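Local structure of zinc-type alcohol dehydrogenase-like protein YAHK (Escherichia coli, 1UUF) at residues A[51-56]-A[87-92]; A[179-184]-A[321-326]; A[206-211]-A[235-240]. The protein catalyses the NADPH-dependent reduction of a wide range of aldehydes to their primary alcohols, as a zinc-containing member of the alcohol dehydrogenase family. All blocks are in the same frame, centred on the assembly; numbering follows the deposited sequence.

Interaction 1: A[51-56]-A[87-92]; sequences KIEIAY and RVVAVG
Four backbone hydrogen bonds tie Lys51 and Glu53 to the strand that runs against them at 149°. Glu53 and Arg87 form a reciprocal pair, with Glu53 N to Arg87 O at 2.9 Å and Arg87 N to Glu53 O at 3.0 Å. Lys51 N gives its hydrogen to Ala90 O, while Lys51 O takes one from Val89 N at 2.7 Å. Because Lys51 thus faces both Val89 and Ala90, the pairing slips by one residue, a classic beta bulge. A water links Arg87 NH2, at the guanidinium edge, back to Glu53 O, which thus accepts twice. On that same group's edge lies the methyl of Ala55, its CB 3.9 Å from Arg87 NH2.

Packing centres on the bulge. Val89 CG2, anti to its own carbonyl carbon, presses against Glu53 CB at 3.5 Å, and Lys51 CG passes Val89 CB at 4.2 Å. Lys51, Glu53, Arg87 and Ala90 share one face; Ile52 and Val88 take the other, where both touch Val104 of the next strand. In this sheet of the GroES-like domain, backbone bonds supply the cohesion: the Ile52 and Val88 face is apolar and buried, while on the more exposed side the aliphatic stems of Lys51 and Glu53 pack on Val89.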
ATOM      1  N   LYS A  51     -26.820  29.210  -6.009  1.00 15.00           N
ATOM      2  CA  LYS A  51     -26.766  29.487  -7.442  1.00 15.14           C
ATOM      3  C   LYS A  51     -25.488  30.277  -7.675  1.00 15.00           C
ATOM      4  O   LYS A  51     -25.307  31.350  -7.104  1.00 16.71           O
ATOM      5  CB  LYS A  51     -27.978  30.309  -7.876  1.00 18.79           C
ATOM      6  CG  LYS A  51     -27.979  30.677  -9.350  1.00 19.63           C
ATOM      7  CD  LYS A  51     -29.223  31.482  -9.697  1.00 21.55           C
ATOM      8  CE  LYS A  51     -29.243  31.859 -11.164  1.00 25.81           C
ATOM      9  NZ  LYS A  51     -30.491  32.590 -11.510  1.00 26.49           N
ATOM     10  N   ILE A  52     -24.620  29.748  -8.530  1.00 14.28           N
ATOM     11  CA  ILE A  52     -23.321  30.353  -8.798  1.00 13.69           C
ATOM     12  C   ILE A  52     -23.094  30.822 -10.227  1.00 14.02           C
ATOM     13  O   ILE A  52     -23.344  30.081 -11.178  1.00 15.02           O
ATOM     14  CB  ILE A  52     -22.207  29.335  -8.460  1.00 12.86           C
ATOM     15  CG1 ILE A  52     -22.349  28.882  -7.006  1.00 11.88           C
ATOM     16  CG2 ILE A  52     -20.833  29.942  -8.711  1.00 14.23           C
ATOM     17  CD1 ILE A  52     -21.478  27.694  -6.654  1.00 14.45           C
ATOM     18  N   GLU A  53     -22.613  32.055 -10.367  1.00 15.52           N
ATOM     19  CA  GLU A  53     -22.283  32.616 -11.672  1.00 15.35           C
ATOM     20  C   GLU A  53     -20.813  32.239 -11.829  1.00 14.97           C
ATOM     21  O   GLU A  53     -19.950  32.774 -11.131  1.00 15.25           O
ATOM     22  CB  GLU A  53     -22.434  34.137 -11.656  1.00 19.31           C
ATOM     23  CG  GLU A  53     -22.238  34.804 -13.006  1.00 24.38           C
ATOM     24  CD  GLU A  53     -23.329  34.444 -13.999  1.00 27.58           C
ATOM     25  OE1 GLU A  53     -24.516  34.465 -13.613  1.00 29.12           O
ATOM     26  OE2 GLU A  53     -23.002  34.150 -15.168  1.00 30.91           O
ATOM     27  N   ILE A  54     -20.532  31.302 -12.726  1.00 14.60           N
ATOM     28  CA  ILE A  54     -19.165  30.836 -12.925  1.00 12.45           C
ATOM     29  C   ILE A  54     -18.256  31.849 -13.605  1.00 13.48           C
ATOM     30  O   ILE A  54     -18.559  32.358 -14.685  1.00 14.20           O
ATOM     31  CB  ILE A  54     -19.155  29.517 -13.723  1.00 12.76           C
ATOM     32  CG1 ILE A  54     -19.987  28.465 -12.985  1.00 10.05           C
ATOM     33  CG2 ILE A  54     -17.726  29.015 -13.894  1.00 11.61           C
ATOM     34  CD1 ILE A  54     -20.041  27.118 -13.684  1.00 12.90           C
ATOM     35  N   ALA A  55     -17.130  32.141 -12.959  1.00 12.44           N
ATOM     36  CA  ALA A  55     -16.174  33.091 -13.506  1.00 11.78           C
ATOM     37  C   ALA A  55     -15.100  32.356 -14.292  1.00 11.42           C
ATOM     38  O   ALA A  55     -14.765  32.744 -15.412  1.00 10.86           O
ATOM     39  CB  ALA A  55     -15.541  33.907 -12.383  1.00 12.40           C
ATOM     40  N   TYR A  56     -14.564  31.290 -13.704  1.00 10.80           N
ATOM     41  CA  TYR A  56     -13.520  30.510 -14.356  1.00 10.91           C
ATOM     42  C   TYR A  56     -13.656  29.021 -14.081  1.00  9.99           C
ATOM     43  O   TYR A  56     -14.229  28.611 -13.071  1.00 11.28           O
ATOM     44  CB  TYR A  56     -12.132  30.960 -13.883  1.00 11.14           C
ATOM     45  CG  TYR A  56     -11.886  32.440 -14.034  1.00 12.72           C
ATOM     46  CD1 TYR A  56     -12.123  33.318 -12.974  1.00 14.02           C
ATOM     47  CD2 TYR A  56     -11.470  32.972 -15.253  1.00 13.85           C
ATOM     48  CE1 TYR A  56     -11.951  34.691 -13.128  1.00 13.69           C
ATOM     49  CE2 TYR A  56     -11.296  34.343 -15.418  1.00 14.12           C
ATOM     50  CZ  TYR A  56     -11.542  35.194 -14.353  1.00 16.30           C
ATOM     51  OH  TYR A  56     -11.397  36.553 -14.519  1.00 18.77           O
ATOM     52  N   ARG A  87     -19.115  33.506  -8.331  1.00 14.25           N
ATOM     53  CA  ARG A  87     -19.759  34.314  -7.304  1.00 16.38           C
ATOM     54  C   ARG A  87     -21.197  33.867  -7.071  1.00 15.92           C
ATOM     55  O   ARG A  87     -21.911  33.531  -8.013  1.00 14.51           O
ATOM     56  CB  ARG A  87     -19.733  35.787  -7.716  1.00 18.71           C
ATOM     57  CG  ARG A  87     -18.327  36.352  -7.895  1.00 24.00           C
ATOM     58  CD  ARG A  87     -18.356  37.804  -8.359  1.00 28.38           C
ATOM     59  NE  ARG A  87     -17.016  38.385  -8.439  1.00 31.58           N
ATOM     60  CZ  ARG A  87     -16.075  37.996  -9.295  1.00 33.05           C
ATOM     61  NH1 ARG A  87     -14.886  38.586  -9.287  1.00 33.82           N
ATOM     62  NH2 ARG A  87     -16.319  37.022 -10.163  1.00 33.39           N
ATOM     63  N   VAL A  88     -21.616  33.864  -5.812  1.00 13.84           N
ATOM     64  CA  VAL A  88     -22.975  33.460  -5.471  1.00 15.23           C
ATOM     65  C   VAL A  88     -23.961  34.506  -5.977  1.00 16.94           C
ATOM     66  O   VAL A  88     -23.809  35.698  -5.707  1.00 16.61           O
ATOM     67  CB  VAL A  88     -23.145  33.298  -3.947  1.00 16.01           C
ATOM     68  CG1 VAL A  88     -24.591  32.934  -3.614  1.00 14.60           C
ATOM     69  CG2 VAL A  88     -22.199  32.216  -3.437  1.00 15.71           C
ATOM     70  N   VAL A  89     -24.961  34.048  -6.727  1.00 18.43           N
ATOM     71  CA  VAL A  89     -25.987  34.926  -7.279  1.00 20.90           C
ATOM     72  C   VAL A  89     -27.214  34.914  -6.374  1.00 21.36           C
ATOM     73  O   VAL A  89     -27.847  35.946  -6.152  1.00 22.89           O
ATOM     74  CB  VAL A  89     -26.414  34.470  -8.698  1.00 21.63           C
ATOM     75  CG1 VAL A  89     -27.556  35.336  -9.199  1.00 22.75           C
ATOM     76  CG2 VAL A  89     -25.239  34.557  -9.651  1.00 22.74           C
ATOM     77  N   ALA A  90     -27.541  33.738  -5.852  1.00 21.30           N
ATOM     78  CA  ALA A  90     -28.685  33.582  -4.966  1.00 21.25           C
ATOM     79  C   ALA A  90     -28.513  32.328  -4.121  1.00 22.31           C
ATOM     80  O   ALA A  90     -27.705  31.457  -4.447  1.00 20.45           O
ATOM     81  CB  ALA A  90     -29.964  33.490  -5.782  1.00 22.25           C
ATOM     82  N   VAL A  91     -29.276  32.241  -3.035  1.00 20.26           N
ATOM     83  CA  VAL A  91     -29.214  31.091  -2.143  1.00 21.74           C
ATOM     84  C   VAL A  91     -30.605  30.703  -1.657  1.00 22.53           C
ATOM     85  O   VAL A  91     -31.494  31.551  -1.546  1.00 23.47           O
ATOM     86  CB  VAL A  91     -28.341  31.380  -0.899  1.00 22.15           C
ATOM     87  CG1 VAL A  91     -26.903  31.636  -1.315  1.00 21.55           C
ATOM     88  CG2 VAL A  91     -28.895  32.577  -0.144  1.00 21.82           C
ATOM     89  N   GLY A  92     -30.784  29.416  -1.373  1.00 23.35           N
ATOM     90  CA  GLY A  92     -32.062  28.934  -0.880  1.00 24.11           C
ATOM     91  C   GLY A  92     -32.309  29.505   0.502  1.00 26.43           C
ATOM     92  O   GLY A  92     -31.382  30.001   1.142  1.00 26.90           O
TER
HETATM   93  O   HOH W   1     -18.763  35.394 -11.481  1.00 23.46           O

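Interaction 2: A[179-184]-A[321-326]; sequences AGITTY and QEMLDF
The ring of Tyr184 has the side chain of Met323 over one face and the carboxylate of Glu322 at its edge. Met323 CB stands almost above the ring centre, 3.7 Å from the centroid and 12° off the normal, a CH-pi contact. Met323 CG continues over the ring's root, 3.6 Å from Tyr184 CG, as the two side chains slide past each other in opposite directions. The sulfur is an oblique Met-aromatic partner, SD lying 5.0 Å from the centroid. At the edge, Tyr184 OH donates to Glu322 OE1 at 2.8 Å, reaching it from the anti side and 27° out of the carboxylate plane. Phe326 meets the tyrosine obliquely, its CD2 4.0 Å from Tyr184 CE1.

Both Tyr184 and Met323 hold CG anti to the backbone N, which sends each side chain across to the opposing helix. Met323 SD ends 3.2 Å from Ile181 N and close to Gly180 C; a beta carbon on Gly180 would come tight against that sulfur. An alanine in place of Tyr184 would probably leave Met323 CB and CG without the ring they lie against and Glu322 OE1 without its phenolic partner.

The axes of segments 179-184 and 321-326 approach to 10.1 Å at 103°, so the contact is confined to one crossing. Arg188, further along helix 176-189, shares a hydrogen bond with Tyr184 OH and makes a cation-pi contact with Phe326. Leu213 of helix 205-216 also touches Tyr184. Cys178, a ligand of the catalytic zinc, precedes the first segment, and the side chain of Ile181 is about 8 Å from the zinc ion, so the near end of this crossing of helices 176-189 and 317-330 adjoins the metal site.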
ATOM      1  N   ALA A 179      -7.116  19.554  -9.157  1.00 12.01           N
ATOM      2  CA  ALA A 179      -5.683  19.296  -9.171  1.00 11.39           C
ATOM      3  C   ALA A 179      -5.099  19.561  -7.789  1.00 12.04           C
ATOM      4  O   ALA A 179      -4.275  18.795  -7.291  1.00 12.87           O
ATOM      5  CB  ALA A 179      -4.997  20.176 -10.206  1.00 12.89           C
ATOM      6  N   GLY A 180      -5.541  20.648  -7.164  1.00 10.99           N
ATOM      7  CA  GLY A 180      -5.032  20.979  -5.846  1.00 10.47           C
ATOM      8  C   GLY A 180      -5.380  19.956  -4.778  1.00 10.24           C
ATOM      9  O   GLY A 180      -4.495  19.370  -4.153  1.00 11.51           O
ATOM     10  N   ILE A 181      -6.668  19.719  -4.566  1.00  8.72           N
ATOM     11  CA  ILE A 181      -7.065  18.774  -3.530  1.00  9.69           C
ATOM     12  C   ILE A 181      -6.572  17.351  -3.805  1.00  9.33           C
ATOM     13  O   ILE A 181      -6.257  16.612  -2.874  1.00  9.67           O
ATOM     14  CB  ILE A 181      -8.602  18.788  -3.320  1.00  9.33           C
ATOM     15  CG1 ILE A 181      -8.985  17.857  -2.168  1.00  9.27           C
ATOM     16  CG2 ILE A 181      -9.309  18.388  -4.599  1.00 10.36           C
ATOM     17  CD1 ILE A 181      -8.372  18.234  -0.825  1.00 10.35           C
ATOM     18  N   THR A 182      -6.486  16.972  -5.078  1.00 10.16           N
ATOM     19  CA  THR A 182      -6.021  15.630  -5.427  1.00  8.67           C
ATOM     20  C   THR A 182      -4.617  15.369  -4.887  1.00  8.11           C
ATOM     21  O   THR A 182      -4.279  14.234  -4.542  1.00  8.91           O
ATOM     22  CB  THR A 182      -6.047  15.425  -6.955  1.00 10.47           C
ATOM     23  OG1 THR A 182      -7.412  15.416  -7.389  1.00  9.26           O
ATOM     24  CG2 THR A 182      -5.391  14.105  -7.348  1.00 10.94           C
ATOM     25  N   THR A 183      -3.800  16.415  -4.807  1.00  9.33           N
ATOM     26  CA  THR A 183      -2.447  16.252  -4.283  1.00  8.93           C
ATOM     27  C   THR A 183      -2.383  16.627  -2.805  1.00 10.26           C
ATOM     28  O   THR A 183      -1.638  16.022  -2.031  1.00 11.48           O
ATOM     29  CB  THR A 183      -1.411  17.085  -5.095  1.00  9.86           C
ATOM     30  OG1 THR A 183      -1.788  18.468  -5.109  1.00 10.57           O
ATOM     31  CG2 THR A 183      -1.342  16.584  -6.528  1.00 10.99           C
ATOM     32  N   TYR A 184      -3.177  17.617  -2.405  1.00 10.11           N
ATOM     33  CA  TYR A 184      -3.200  18.057  -1.016  1.00  9.61           C
ATOM     34  C   TYR A 184      -3.660  16.934  -0.093  1.00 10.06           C
ATOM     35  O   TYR A 184      -3.057  16.690   0.952  1.00  9.68           O
ATOM     36  CB  TYR A 184      -4.156  19.241  -0.851  1.00  9.10           C
ATOM     37  CG  TYR A 184      -4.205  19.818   0.546  1.00 11.49           C
ATOM     38  CD1 TYR A 184      -3.302  20.803   0.945  1.00 13.54           C
ATOM     39  CD2 TYR A 184      -5.168  19.393   1.465  1.00 11.74           C
ATOM     40  CE1 TYR A 184      -3.357  21.357   2.226  1.00 13.70           C
ATOM     41  CE2 TYR A 184      -5.229  19.935   2.747  1.00 14.69           C
ATOM     42  CZ  TYR A 184      -4.323  20.917   3.118  1.00 14.13           C
ATOM     43  OH  TYR A 184      -4.382  21.454   4.383  1.00 17.05           O
ATOM     44  N   GLN A 321     -12.038  22.440   1.801  1.00 10.77           N
ATOM     45  CA  GLN A 321     -12.160  23.766   2.400  1.00  9.00           C
ATOM     46  C   GLN A 321     -10.885  24.116   3.162  1.00 10.47           C
ATOM     47  O   GLN A 321     -10.413  25.252   3.107  1.00 11.39           O
ATOM     48  CB  GLN A 321     -13.347  23.830   3.363  1.00 10.90           C
ATOM     49  CG  GLN A 321     -13.588  25.240   3.903  1.00 10.32           C
ATOM     50  CD  GLN A 321     -13.920  26.229   2.798  1.00 12.95           C
ATOM     51  OE1 GLN A 321     -15.004  26.183   2.222  1.00 11.51           O
ATOM     52  NE2 GLN A 321     -12.981  27.122   2.489  1.00 12.85           N
ATOM     53  N   GLU A 322     -10.338  23.140   3.878  1.00 11.04           N
ATOM     54  CA  GLU A 322      -9.112  23.343   4.642  1.00 11.90           C
ATOM     55  C   GLU A 322      -7.997  23.746   3.687  1.00 12.56           C
ATOM     56  O   GLU A 322      -7.211  24.655   3.967  1.00 11.67           O
ATOM     57  CB  GLU A 322      -8.717  22.050   5.360  1.00 14.23           C
ATOM     58  CG  GLU A 322      -7.461  22.169   6.214  1.00 19.30           C
ATOM     59  CD  GLU A 322      -6.976  20.824   6.720  1.00 23.10           C
ATOM     60  OE1 GLU A 322      -6.187  20.162   6.012  1.00 24.12           O
ATOM     61  OE2 GLU A 322      -7.396  20.423   7.827  1.00 25.46           O
ATOM     62  N   MET A 323      -7.934  23.059   2.551  1.00 11.54           N
ATOM     63  CA  MET A 323      -6.918  23.339   1.549  1.00 11.22           C
ATOM     64  C   MET A 323      -7.038  24.764   1.030  1.00 10.49           C
ATOM     65  O   MET A 323      -6.046  25.477   0.913  1.00  8.95           O
ATOM     66  CB  MET A 323      -7.047  22.369   0.378  1.00 11.50           C
ATOM     67  CG  MET A 323      -6.068  22.658  -0.741  1.00 14.91           C
ATOM     68  SD  MET A 323      -6.576  21.902  -2.280  1.00 18.51           S
ATOM     69  CE  MET A 323      -8.164  22.745  -2.561  1.00 15.48           C
ATOM     70  N   LEU A 324      -8.260  25.176   0.708  1.00 10.31           N
ATOM     71  CA  LEU A 324      -8.478  26.524   0.203  1.00 10.61           C
ATOM     72  C   LEU A 324      -8.056  27.581   1.222  1.00 11.88           C
ATOM     73  O   LEU A 324      -7.451  28.591   0.859  1.00 12.04           O
ATOM     74  CB  LEU A 324      -9.949  26.706  -0.182  1.00 10.94           C
ATOM     75  CG  LEU A 324     -10.327  25.957  -1.464  1.00 10.34           C
ATOM     76  CD1 LEU A 324     -11.830  25.984  -1.669  1.00 11.32           C
ATOM     77  CD2 LEU A 324      -9.612  26.589  -2.652  1.00 11.84           C
ATOM     78  N   ASP A 325      -8.368  27.346   2.495  1.00 12.92           N
ATOM     79  CA  ASP A 325      -8.003  28.290   3.551  1.00 14.15           C
ATOM     80  C   ASP A 325      -6.481  28.360   3.670  1.00 13.76           C
ATOM     81  O   ASP A 325      -5.899  29.444   3.764  1.00 13.46           O
ATOM     82  CB  ASP A 325      -8.601  27.858   4.892  1.00 15.08           C
ATOM     83  CG  ASP A 325     -10.122  27.878   4.894  1.00 19.41           C
ATOM     84  OD1 ASP A 325     -10.721  28.516   4.000  1.00 19.22           O
ATOM     85  OD2 ASP A 325     -10.717  27.264   5.807  1.00 20.08           O
ATOM     86  N   PHE A 326      -5.853  27.190   3.670  1.00 12.90           N
ATOM     87  CA  PHE A 326      -4.398  27.061   3.755  1.00 12.66           C
ATOM     88  C   PHE A 326      -3.744  27.804   2.588  1.00 13.18           C
ATOM     89  O   PHE A 326      -2.799  28.570   2.772  1.00 13.90           O
ATOM     90  CB  PHE A 326      -4.023  25.572   3.709  1.00 12.44           C
ATOM     91  CG  PHE A 326      -2.543  25.303   3.700  1.00 13.89           C
ATOM     92  CD1 PHE A 326      -1.809  25.306   4.882  1.00 15.92           C
ATOM     93  CD2 PHE A 326      -1.889  25.014   2.507  1.00 14.80           C
ATOM     94  CE1 PHE A 326      -0.441  25.020   4.873  1.00 17.48           C
ATOM     95  CE2 PHE A 326      -0.525  24.727   2.487  1.00 15.81           C
ATOM     96  CZ  PHE A 326       0.199  24.729   3.673  1.00 16.45           C
TER

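Interaction 3: A[206-211]-A[235-240]; sequences LGHMGI and KALGAD
Ile211 CG2 is the point of closest packing against the turn that follows helix 231-237. This methyl, anti to the backbone N, lies 3.5 Å from Ala239 N and 3.7 Å from Leu237 O, and it also meets Leu237 CB at 3.8 Å. A single branch therefore fits against the turn where the helix stops. Gly238 makes that turn with a positive phi of 124°, closing a Schellman motif; a beta carbon there would run into the carbonyl oxygen of Leu237. Ala239 CB approaches more loosely, 4.2 Å from Ile211 CG2, and both side chains rest on Ala223 of strand 220-225.

The second half of the contact is Leu237 meeting His208 at CB and at the ring edge, the two side chains at about a right angle. The fork of Leu237 presses with both methyls on one side of His208 CB, CD1 at 3.7 Å and CD2 at 3.8 Å. Leu237 CD2 also meets the imidazole near its ring plane. At 102° the chi1 of His208 lies away from a staggered position, with the ring held from outside the contact: ND1 bonds to Gly205 O, and NE2 accepts from the backbone N of Asp335.

Whereas Ile211 and Ala239 are buried, Lys235 and Ala236 are exposed and take no part in the contact. Lys235 is directed away from helix 205-216, its NZ making a weak bond to Asp240 O.

Apolar packing of successive helices beside a parallel sheet is characteristic of the Rossmann fold. Gly207 belongs to a GxGxxG sequence in a strand-turn-helix setting, consistent with the dinucleotide-binding motif of this family.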
ATOM      1  N   LEU A 206      -1.059  18.204 -12.148  1.00 13.33           N
ATOM      2  CA  LEU A 206      -1.071  17.646 -10.801  1.00 13.03           C
ATOM      3  C   LEU A 206       0.289  17.805 -10.148  1.00 12.58           C
ATOM      4  O   LEU A 206       0.392  18.205  -8.990  1.00 12.45           O
ATOM      5  CB  LEU A 206      -1.429  16.159 -10.841  1.00 13.02           C
ATOM      6  CG  LEU A 206      -2.871  15.779 -11.172  1.00 15.24           C
ATOM      7  CD1 LEU A 206      -2.988  14.265 -11.259  1.00 13.83           C
ATOM      8  CD2 LEU A 206      -3.802  16.319 -10.095  1.00 18.30           C
ATOM      9  N   GLY A 207       1.334  17.478 -10.899  1.00 11.16           N
ATOM     10  CA  GLY A 207       2.680  17.575 -10.371  1.00 11.72           C
ATOM     11  C   GLY A 207       3.064  18.954  -9.864  1.00 13.06           C
ATOM     12  O   GLY A 207       3.649  19.082  -8.784  1.00 11.87           O
ATOM     13  N   HIS A 208       2.744  19.995 -10.627  1.00 12.84           N
ATOM     14  CA  HIS A 208       3.114  21.334 -10.195  1.00 12.36           C
ATOM     15  C   HIS A 208       2.414  21.718  -8.891  1.00 12.87           C
ATOM     16  O   HIS A 208       2.988  22.429  -8.066  1.00 12.12           O
ATOM     17  CB  HIS A 208       2.890  22.356 -11.337  1.00 13.17           C
ATOM     18  CG  HIS A 208       1.644  23.184 -11.221  1.00 12.86           C
ATOM     19  ND1 HIS A 208       0.380  22.672 -11.419  1.00 13.48           N
ATOM     20  CD2 HIS A 208       1.482  24.512 -11.009  1.00 14.51           C
ATOM     21  CE1 HIS A 208      -0.507  23.648 -11.337  1.00 15.11           C
ATOM     22  NE2 HIS A 208       0.135  24.776 -11.090  1.00 13.39           N
ATOM     23  N   MET A 209       1.200  21.216  -8.675  1.00 11.80           N
ATOM     24  CA  MET A 209       0.490  21.512  -7.431  1.00 11.84           C
ATOM     25  C   MET A 209       1.087  20.687  -6.296  1.00 11.53           C
ATOM     26  O   MET A 209       1.172  21.150  -5.158  1.00 12.25           O
ATOM     27  CB  MET A 209      -1.004  21.196  -7.545  1.00 13.43           C
ATOM     28  CG  MET A 209      -1.815  22.226  -8.319  1.00 15.65           C
ATOM     29  SD  MET A 209      -1.480  23.941  -7.827  1.00 19.21           S
ATOM     30  CE  MET A 209      -1.573  23.860  -6.038  1.00 14.87           C
ATOM     31  N   GLY A 210       1.497  19.461  -6.606  1.00 10.21           N
ATOM     32  CA  GLY A 210       2.087  18.607  -5.586  1.00 10.52           C
ATOM     33  C   GLY A 210       3.368  19.216  -5.042  1.00 10.99           C
ATOM     34  O   GLY A 210       3.633  19.179  -3.837  1.00  9.79           O
ATOM     35  N   ILE A 211       4.171  19.787  -5.931  1.00 11.08           N
ATOM     36  CA  ILE A 211       5.422  20.413  -5.520  1.00 10.48           C
ATOM     37  C   ILE A 211       5.132  21.664  -4.690  1.00 10.68           C
ATOM     38  O   ILE A 211       5.683  21.840  -3.605  1.00 10.63           O
ATOM     39  CB  ILE A 211       6.273  20.782  -6.752  1.00 10.87           C
ATOM     40  CG1 ILE A 211       6.660  19.500  -7.496  1.00 12.59           C
ATOM     41  CG2 ILE A 211       7.520  21.550  -6.325  1.00 11.26           C
ATOM     42  CD1 ILE A 211       7.371  19.737  -8.816  1.00 14.32           C
ATOM     43  N   LYS A 235      12.548  23.124 -10.208  1.00 17.26           N
ATOM     44  CA  LYS A 235      13.230  23.925  -9.198  1.00 19.18           C
ATOM     45  C   LYS A 235      12.404  25.179  -8.930  1.00 18.50           C
ATOM     46  O   LYS A 235      12.147  25.544  -7.780  1.00 18.50           O
ATOM     47  CB  LYS A 235      14.613  24.344  -9.700  1.00 21.56           C
ATOM     48  CG  LYS A 235      15.651  23.247  -9.698  1.00 27.80           C
ATOM     49  CD  LYS A 235      16.103  22.950  -8.285  1.00 31.84           C
ATOM     50  CE  LYS A 235      17.329  22.056  -8.284  1.00 36.09           C
ATOM     51  NZ  LYS A 235      17.822  21.842  -6.901  1.00 37.77           N
ATOM     52  N   ALA A 236      11.991  25.832 -10.010  1.00 19.43           N
ATOM     53  CA  ALA A 236      11.202  27.056  -9.930  1.00 18.15           C
ATOM     54  C   ALA A 236       9.890  26.877  -9.166  1.00 18.61           C
ATOM     55  O   ALA A 236       9.410  27.814  -8.529  1.00 17.70           O
ATOM     56  CB  ALA A 236      10.923  27.581 -11.334  1.00 20.22           C
ATOM     57  N   LEU A 237       9.316  25.679  -9.229  1.00 16.37           N
ATOM     58  CA  LEU A 237       8.059  25.386  -8.543  1.00 16.06           C
ATOM     59  C   LEU A 237       8.227  25.207  -7.037  1.00 17.19           C
ATOM     60  O   LEU A 237       7.251  25.258  -6.287  1.00 17.80           O
ATOM     61  CB  LEU A 237       7.412  24.133  -9.140  1.00 15.16           C
ATOM     62  CG  LEU A 237       6.706  24.316 -10.486  1.00 16.56           C
ATOM     63  CD1 LEU A 237       6.505  22.967 -11.153  1.00 14.75           C
ATOM     64  CD2 LEU A 237       5.371  25.021 -10.269  1.00 15.11           C
ATOM     65  N   GLY A 238       9.461  24.986  -6.594  1.00 16.57           N
ATOM     66  CA  GLY A 238       9.699  24.826  -5.172  1.00 16.72           C
ATOM     67  C   GLY A 238      10.376  23.537  -4.763  1.00 17.47           C
ATOM     68  O   GLY A 238      10.520  23.260  -3.570  1.00 19.35           O
ATOM     69  N   ALA A 239      10.794  22.737  -5.736  1.00 15.86           N
ATOM     70  CA  ALA A 239      11.462  21.484  -5.414  1.00 15.93           C
ATOM     71  C   ALA A 239      12.853  21.798  -4.879  1.00 16.19           C
ATOM     72  O   ALA A 239      13.560  22.638  -5.438  1.00 16.66           O
ATOM     73  CB  ALA A 239      11.561  20.606  -6.655  1.00 17.25           C
ATOM     74  N   ASP A 240      13.237  21.136  -3.792  1.00 14.53           N
ATOM     75  CA  ASP A 240      14.555  21.348  -3.205  1.00 16.12           C
ATOM     76  C   ASP A 240      15.597  20.604  -4.024  1.00 15.88           C
ATOM     77  O   ASP A 240      16.757  21.016  -4.099  1.00 15.43           O
ATOM     78  CB  ASP A 240      14.581  20.849  -1.761  1.00 17.43           C
ATOM     79  CG  ASP A 240      13.636  21.620  -0.870  1.00 21.42           C
ATOM     80  OD1 ASP A 240      13.822  22.848  -0.735  1.00 21.91           O
ATOM     81  OD2 ASP A 240      12.707  21.004  -0.310  1.00 21.06           O
TER

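In the fold
Along the chain, interaction 1 closes before interaction 2 opens, and interaction 3 is nested within the long loop that interaction 2 closes. Interaction 1 belongs to the mixed sheet of the GroES-like domain; its centre is about 21 Å from that of interaction 2 and about 32 Å from that of interaction 3, without touching either. Interactions 2 and 3 have centres about 15 Å apart and meet directly where helix 176-189 packs on helix 205-216: Thr183 CG2 is 3.4 Å from Leu206 O. Helix 176-189, which carries the zinc ligand Cys178, thus packs directly on helix 205-216 of the Rossmann-type domain, consistent with the metal and coenzyme regions being joined through packed helices.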